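Local coordinates for RNA-dependent RNA polymerase (Toscana virus, PDB 6QW5), which probably cuts host mRNA with its N-terminal, manganese-dependent cap-snatching endonuclease domain, supplying capped primers for viral RNA synthesis, at residues F77-T82 with V127-T132; T89-F94 with F110-M115. All coordinates share one frame; numbering follows the deposited sequence.

Interaction 1. Residues F77-T82 with V127-T132; sequences FKHDFT and VEFTTT. With MN (manganese (II) ion), chain C; XI7 (2-4-dioxo-4-phenylbutanoic acid), chain E.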
# COMPACT_ATOMS: atom_id res chain seq x y z
N PHE A 77 -0.66 -8.00 9.07
CA PHE A 77 -1.91 -7.32 9.37
C PHE A 77 -1.72 -5.81 9.43
O PHE A 77 -2.48 -5.05 8.81
CB PHE A 77 -2.49 -7.84 10.69
CG PHE A 77 -3.57 -6.96 11.24
CD1 PHE A 77 -4.85 -7.01 10.71
CD2 PHE A 77 -3.29 -6.05 12.25
CE1 PHE A 77 -5.84 -6.18 11.19
CE2 PHE A 77 -4.29 -5.22 12.72
CZ PHE A 77 -5.56 -5.28 12.19
N LYS A 78 -0.73 -5.35 10.19
CA LYS A 78 -0.50 -3.91 10.33
C LYS A 78 -0.31 -3.24 8.98
O LYS A 78 -0.94 -2.22 8.67
CB LYS A 78 0.71 -3.68 11.22
CG LYS A 78 0.87 -2.28 11.72
CD LYS A 78 2.26 -2.08 12.31
CE LYS A 78 2.60 -3.18 13.31
NZ LYS A 78 3.83 -2.87 14.10
N HIS A 79 0.58 -3.80 8.16
CA HIS A 79 0.81 -3.31 6.81
C HIS A 79 -0.47 -3.40 5.98
O HIS A 79 -0.92 -2.41 5.39
CB HIS A 79 1.96 -4.13 6.21
CG HIS A 79 2.26 -3.87 4.77
ND1 HIS A 79 1.55 -4.44 3.74
CD2 HIS A 79 3.26 -3.16 4.18
CE1 HIS A 79 2.07 -4.07 2.58
NE2 HIS A 79 3.11 -3.29 2.82
N ASP A 80 -1.13 -4.56 5.99
CA ASP A 80 -2.25 -4.75 5.08
C ASP A 80 -3.53 -4.06 5.54
O ASP A 80 -4.27 -3.51 4.71
CB ASP A 80 -2.49 -6.24 4.87
CG ASP A 80 -1.38 -6.88 4.05
OD1 ASP A 80 -0.93 -6.27 3.04
OD2 ASP A 80 -0.94 -7.98 4.44
N PHE A 81 -3.82 -4.04 6.84
CA PHE A 81 -4.99 -3.28 7.30
C PHE A 81 -4.84 -1.80 6.97
O PHE A 81 -5.82 -1.14 6.58
CB PHE A 81 -5.22 -3.45 8.80
CG PHE A 81 -6.43 -2.70 9.29
CD1 PHE A 81 -7.69 -3.28 9.22
CD2 PHE A 81 -6.32 -1.41 9.78
CE1 PHE A 81 -8.82 -2.59 9.65
CE2 PHE A 81 -7.44 -0.71 10.21
CZ PHE A 81 -8.70 -1.31 10.15
N THR A 82 -3.64 -1.25 7.14
CA THR A 82 -3.43 0.18 6.91
C THR A 82 -3.81 0.59 5.49
O THR A 82 -4.48 1.62 5.29
CB THR A 82 -1.96 0.52 7.17
OG1 THR A 82 -1.68 0.34 8.57
CG2 THR A 82 -1.66 1.95 6.75
N VAL A 127 3.60 0.05 -7.17
CA VAL A 127 3.27 0.72 -5.91
C VAL A 127 3.78 -0.12 -4.74
O VAL A 127 3.49 -1.32 -4.66
CB VAL A 127 1.76 0.97 -5.76
CG1 VAL A 127 1.49 1.88 -4.53
CG2 VAL A 127 1.15 1.59 -7.02
N GLU A 128 4.52 0.49 -3.82
CA GLU A 128 4.96 -0.21 -2.62
C GLU A 128 4.51 0.58 -1.40
O GLU A 128 4.66 1.80 -1.36
CB GLU A 128 6.47 -0.42 -2.58
CG GLU A 128 6.97 -1.15 -1.31
CD GLU A 128 6.46 -2.58 -1.16
OE1 GLU A 128 6.05 -3.19 -2.17
OE2 GLU A 128 6.46 -3.10 -0.03
N PHE A 129 3.92 -0.13 -0.44
CA PHE A 129 3.51 0.41 0.85
C PHE A 129 4.49 -0.02 1.93
O PHE A 129 5.03 -1.13 1.92
CB PHE A 129 2.11 -0.09 1.25
CG PHE A 129 1.06 0.04 0.18
CD1 PHE A 129 0.80 1.27 -0.41
CD2 PHE A 129 0.31 -1.07 -0.20
CE1 PHE A 129 -0.17 1.39 -1.38
CE2 PHE A 129 -0.67 -0.95 -1.18
CZ PHE A 129 -0.91 0.28 -1.77
N THR A 130 4.65 0.85 2.92
CA THR A 130 5.48 0.49 4.06
C THR A 130 5.02 1.32 5.25
O THR A 130 4.30 2.30 5.10
CB THR A 130 6.97 0.69 3.73
OG1 THR A 130 7.78 0.11 4.76
CG2 THR A 130 7.30 2.15 3.58
N THR A 131 5.39 0.87 6.45
CA THR A 131 5.03 1.53 7.70
C THR A 131 6.29 1.65 8.56
O THR A 131 7.27 0.95 8.34
CB THR A 131 3.97 0.72 8.49
OG1 THR A 131 4.60 -0.37 9.17
CG2 THR A 131 2.91 0.16 7.56
N THR A 132 6.24 2.55 9.54
CA THR A 132 7.33 2.67 10.50
C THR A 132 6.75 3.05 11.85
O THR A 132 5.77 3.81 11.93
CB THR A 132 8.38 3.71 10.08
OG1 THR A 132 9.45 3.75 11.05
CG2 THR A 132 7.76 5.10 9.99
MN MN C . 4.85 -3.19 1.46
O8 XI7 E . 5.07 -5.29 1.44
C9 XI7 E . 5.96 -5.62 2.39
C10 XI7 E . 6.55 -4.65 3.17
O11 XI7 E . 6.28 -3.41 3.08
O10 XI7 E . 7.43 -4.98 4.00
C8 XI7 E . 6.30 -6.92 2.62
C7 XI7 E . 5.81 -8.13 1.89
C1 XI7 E . 6.22 -9.50 2.39
C6 XI7 E . 7.13 -9.61 3.46
C5 XI7 E . 7.54 -10.86 3.95
C4 XI7 E . 7.04 -12.03 3.38
C3 XI7 E . 6.14 -11.93 2.31
C2 XI7 E . 5.73 -10.67 1.82
O14 XI7 E . 5.22 -8.10 0.80
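The His79 ring meets Phe129 with its edge: the carbonyl O of Phe129 lies in the ring plane, 3.0 Å from His79 NE2. Asp80 CG lies at the ND1 edge, also in the ring plane. Thr130 CA, Glu128 OE2 and O8 of the bound diketo acid XI7 approach the imidazole obliquely. The Phe129 ring has His79 CE1 near its plane at one edge and is stacked with Phe83.

NE2 and the Phe129 oxygen are close because both hold the same manganese ion. His79 NE2 is 2.2 Å from the metal, and Phe129 O is 2.1 Å from it. Glu128 adds OE2 at 2.2 Å, its chain bending at chi2 to bring the carboxylate round. XI7 O8 and O11 chelate the ion, and Asp114 OD2 completes six ligands. With CG anti to the backbone N (chi1 174°), the His79 ring reaches from helix 77-82 toward Phe129 O on strand 124-131. His79 ND1 donates to Asp80 OD1 at 3.2 Å, meeting it from above the carboxylate plane. This bond helps fix the ring rotation that aims NE2 at the metal.

The helix and strand segments come within 8.4 Å, axis to axis, at an angle of 122°. Their direct packing is slight. Thr131 CG2 reaches His79 CA at 4.1 Å. Inside the helix, Thr82 OG1 donates to Lys78 O, which also accepts from Thr82 N.

No hydrogen bond joins the two segments, so the shared manganese is their main polar link. The helix supplies an imidazole nitrogen; the strand supplies a carboxylate and a main-chain oxygen. One imidazole nitrogen among oxygen ligands is consistent with the manganese preference of His-positive cap-snatching endonucleases.

Interaction 2. Residues T89-F94 with F110-M115; sequences TTDKKF and FQSPDM. With MN (manganese (II) ion), chain D; MN (manganese (II) ion), chain C; XI7 (2-4-dioxo-4-phenylbutanoic acid), chain E.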
# COMPACT_ATOMS: atom_id res chain seq x y z
N THR A 89 -5.65 -6.92 -2.05
CA THR A 89 -4.52 -7.71 -1.60
C THR A 89 -3.26 -6.98 -2.03
O THR A 89 -3.33 -6.00 -2.77
CB THR A 89 -4.56 -9.12 -2.20
OG1 THR A 89 -3.29 -9.76 -2.03
CG2 THR A 89 -4.88 -9.02 -3.69
N THR A 90 -2.10 -7.47 -1.60
CA THR A 90 -0.85 -6.92 -2.10
C THR A 90 0.03 -8.05 -2.64
O THR A 90 -0.35 -9.23 -2.63
CB THR A 90 -0.10 -6.11 -1.02
OG1 THR A 90 0.06 -6.90 0.17
CG2 THR A 90 -0.85 -4.83 -0.68
N ASP A 91 1.20 -7.65 -3.15
CA ASP A 91 2.23 -8.52 -3.71
C ASP A 91 1.82 -9.17 -5.04
O ASP A 91 1.02 -10.10 -5.07
CB ASP A 91 2.64 -9.58 -2.69
CG ASP A 91 3.26 -8.97 -1.44
OD1 ASP A 91 3.49 -7.74 -1.40
OD2 ASP A 91 3.53 -9.72 -0.47
N LYS A 92 2.37 -8.65 -6.14
CA LYS A 92 2.29 -9.25 -7.47
C LYS A 92 3.70 -9.37 -8.03
O LYS A 92 4.46 -8.40 -7.98
CB LYS A 92 1.43 -8.39 -8.42
CG LYS A 92 1.07 -9.09 -9.72
CD LYS A 92 -0.17 -8.49 -10.37
CE LYS A 92 -0.86 -9.52 -11.25
NZ LYS A 92 -2.15 -9.02 -11.82
N LYS A 93 4.04 -10.54 -8.57
CA LYS A 93 5.40 -10.76 -9.08
C LYS A 93 5.61 -10.11 -10.45
O LYS A 93 4.71 -10.12 -11.30
CB LYS A 93 5.70 -12.25 -9.16
CG LYS A 93 6.04 -12.87 -7.81
CD LYS A 93 6.19 -14.38 -7.90
CE LYS A 93 5.84 -15.05 -6.58
NZ LYS A 93 6.64 -14.52 -5.45
N PHE A 94 6.81 -9.56 -10.66
CA PHE A 94 7.13 -8.91 -11.93
C PHE A 94 6.89 -9.84 -13.11
O PHE A 94 6.42 -9.39 -14.17
CB PHE A 94 8.58 -8.44 -11.95
CG PHE A 94 8.80 -7.15 -11.22
CD1 PHE A 94 8.33 -5.96 -11.74
CD2 PHE A 94 9.49 -7.13 -10.02
CE1 PHE A 94 8.54 -4.77 -11.07
CE2 PHE A 94 9.70 -5.94 -9.34
CZ PHE A 94 9.22 -4.76 -9.86
N PHE A 110 11.02 -12.46 -9.71
CA PHE A 110 10.15 -12.98 -8.66
C PHE A 110 10.01 -12.04 -7.48
O PHE A 110 9.36 -12.41 -6.49
CB PHE A 110 10.66 -14.36 -8.21
CG PHE A 110 10.88 -15.31 -9.36
CD1 PHE A 110 9.82 -15.73 -10.13
CD2 PHE A 110 12.16 -15.72 -9.70
CE1 PHE A 110 10.01 -16.59 -11.20
CE2 PHE A 110 12.36 -16.58 -10.77
CZ PHE A 110 11.28 -17.02 -11.52
N GLN A 111 10.60 -10.85 -7.54
CA GLN A 111 10.22 -9.78 -6.62
C GLN A 111 8.76 -9.42 -6.81
O GLN A 111 8.21 -9.51 -7.91
CB GLN A 111 11.08 -8.54 -6.87
CG GLN A 111 12.50 -8.67 -6.37
CD GLN A 111 13.19 -7.33 -6.37
OE1 GLN A 111 13.56 -6.81 -7.42
NE2 GLN A 111 13.34 -6.75 -5.19
N SER A 112 8.12 -8.98 -5.72
CA SER A 112 6.68 -8.75 -5.74
C SER A 112 6.35 -7.50 -4.93
O SER A 112 6.09 -7.58 -3.73
CB SER A 112 5.91 -9.96 -5.21
OG SER A 112 6.50 -10.44 -4.01
N PRO A 113 6.36 -6.33 -5.58
CA PRO A 113 5.88 -5.12 -4.89
C PRO A 113 4.40 -5.25 -4.59
O PRO A 113 3.72 -6.16 -5.07
CB PRO A 113 6.19 -3.98 -5.87
CG PRO A 113 6.49 -4.65 -7.19
CD PRO A 113 6.84 -6.08 -6.94
N ASP A 114 3.89 -4.33 -3.75
CA ASP A 114 2.52 -4.45 -3.28
C ASP A 114 1.50 -4.32 -4.40
O ASP A 114 0.44 -4.93 -4.33
CB ASP A 114 2.24 -3.40 -2.19
CG ASP A 114 2.92 -3.74 -0.88
OD1 ASP A 114 3.03 -4.95 -0.53
OD2 ASP A 114 3.38 -2.80 -0.20
N MSE A 115 1.78 -3.52 -5.43
CA MSE A 115 0.88 -3.44 -6.59
C MSE A 115 1.67 -3.30 -7.89
O MSE A 115 2.69 -2.61 -7.94
CB MSE A 115 -0.10 -2.26 -6.49
CG MSE A 115 -0.86 -2.10 -5.17
SE MSE A 115 -2.10 -0.59 -5.28
CE MSE A 115 -3.64 -1.53 -6.09
MN MN D . 4.15 -6.53 0.09
MN MN C . 4.85 -3.19 1.46
O8 XI7 E . 5.07 -5.29 1.44
C9 XI7 E . 5.96 -5.62 2.39
C10 XI7 E . 6.55 -4.65 3.17
O11 XI7 E . 6.28 -3.41 3.08
O10 XI7 E . 7.43 -4.98 4.00
C8 XI7 E . 6.30 -6.92 2.62
C7 XI7 E . 5.81 -8.13 1.89
C1 XI7 E . 6.22 -9.50 2.39
C6 XI7 E . 7.13 -9.61 3.46
C5 XI7 E . 7.54 -10.86 3.95
C4 XI7 E . 7.04 -12.03 3.38
C3 XI7 E . 6.14 -11.93 2.31
C2 XI7 E . 5.73 -10.67 1.82
O14 XI7 E . 5.22 -8.10 0.80
O HOH W 1 2.51 -7.06 1.19
O HOH W 2 5.75 -6.05 -1.34
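Two acceptor oxygens, Asp91 OD1 and Asp114 OD1, lie only 3.0 Å apart because one manganese ion bridges them. This is the two-metal centre of a PD-(D/E)XK nuclease, with Pro113-Asp114 as its PD pair. Each OD1 is 2.0 Å from that ion. Asp91 has a positive phi (69°); with CG anti to the carbonyl carbon (chi1 -63°), its carboxylate turns back to the metal. Asp114 also gives OD2 to the second manganese, so its carboxylate spans both metals. O8 of the inhibitor XI7 bridges them too, while its O14 binds the Asp91-side ion alone.

Two waters complete this six-ligand shell. One is hydrogen-bonded to Thr90 OG1, which also pairs with Asp80 OD1; the other probably donates to Ser112 O. The loops run roughly antiparallel behind the metals. Lys92 N donates to Pro113 O at 3.0 Å, and Phe94 N to Gln111 O at 3.1 Å. The bond from Asp91 N to Asp114 O is weak. Buried Lys92 O has no hydrogen-bonding partner. Asp114 and Met115 (selenomethionine) form a classic beta bulge opposite Val127.

At the far end, Pro113 CD makes an off-centre CH-pi contact with Phe94, 4.2 Å from the ring centroid.

In the fold
The two contacts have centres about 13 Å apart and form one two-metal centre, probably the endonuclease active site. Along the chain, interaction 2 is nested inside the loop closed by interaction 1: helix 77-82 comes first, then loops 89-94 and 110-115, then strand 124-131. Strands 115-118 and 124-131 are antiparallel neighbours in the mixed sheet, and Val127 O probably accepts from Met115 N. A second probable bond, Phe129 N to Asp114 OD2 at 2.7 Å, would steady the carboxylate that serves both contacts. Interaction 1 builds one manganese site with Asp114; interaction 2 builds the other. The inhibitor spans the pair, consistent with blocking a two-metal endonuclease by chelation.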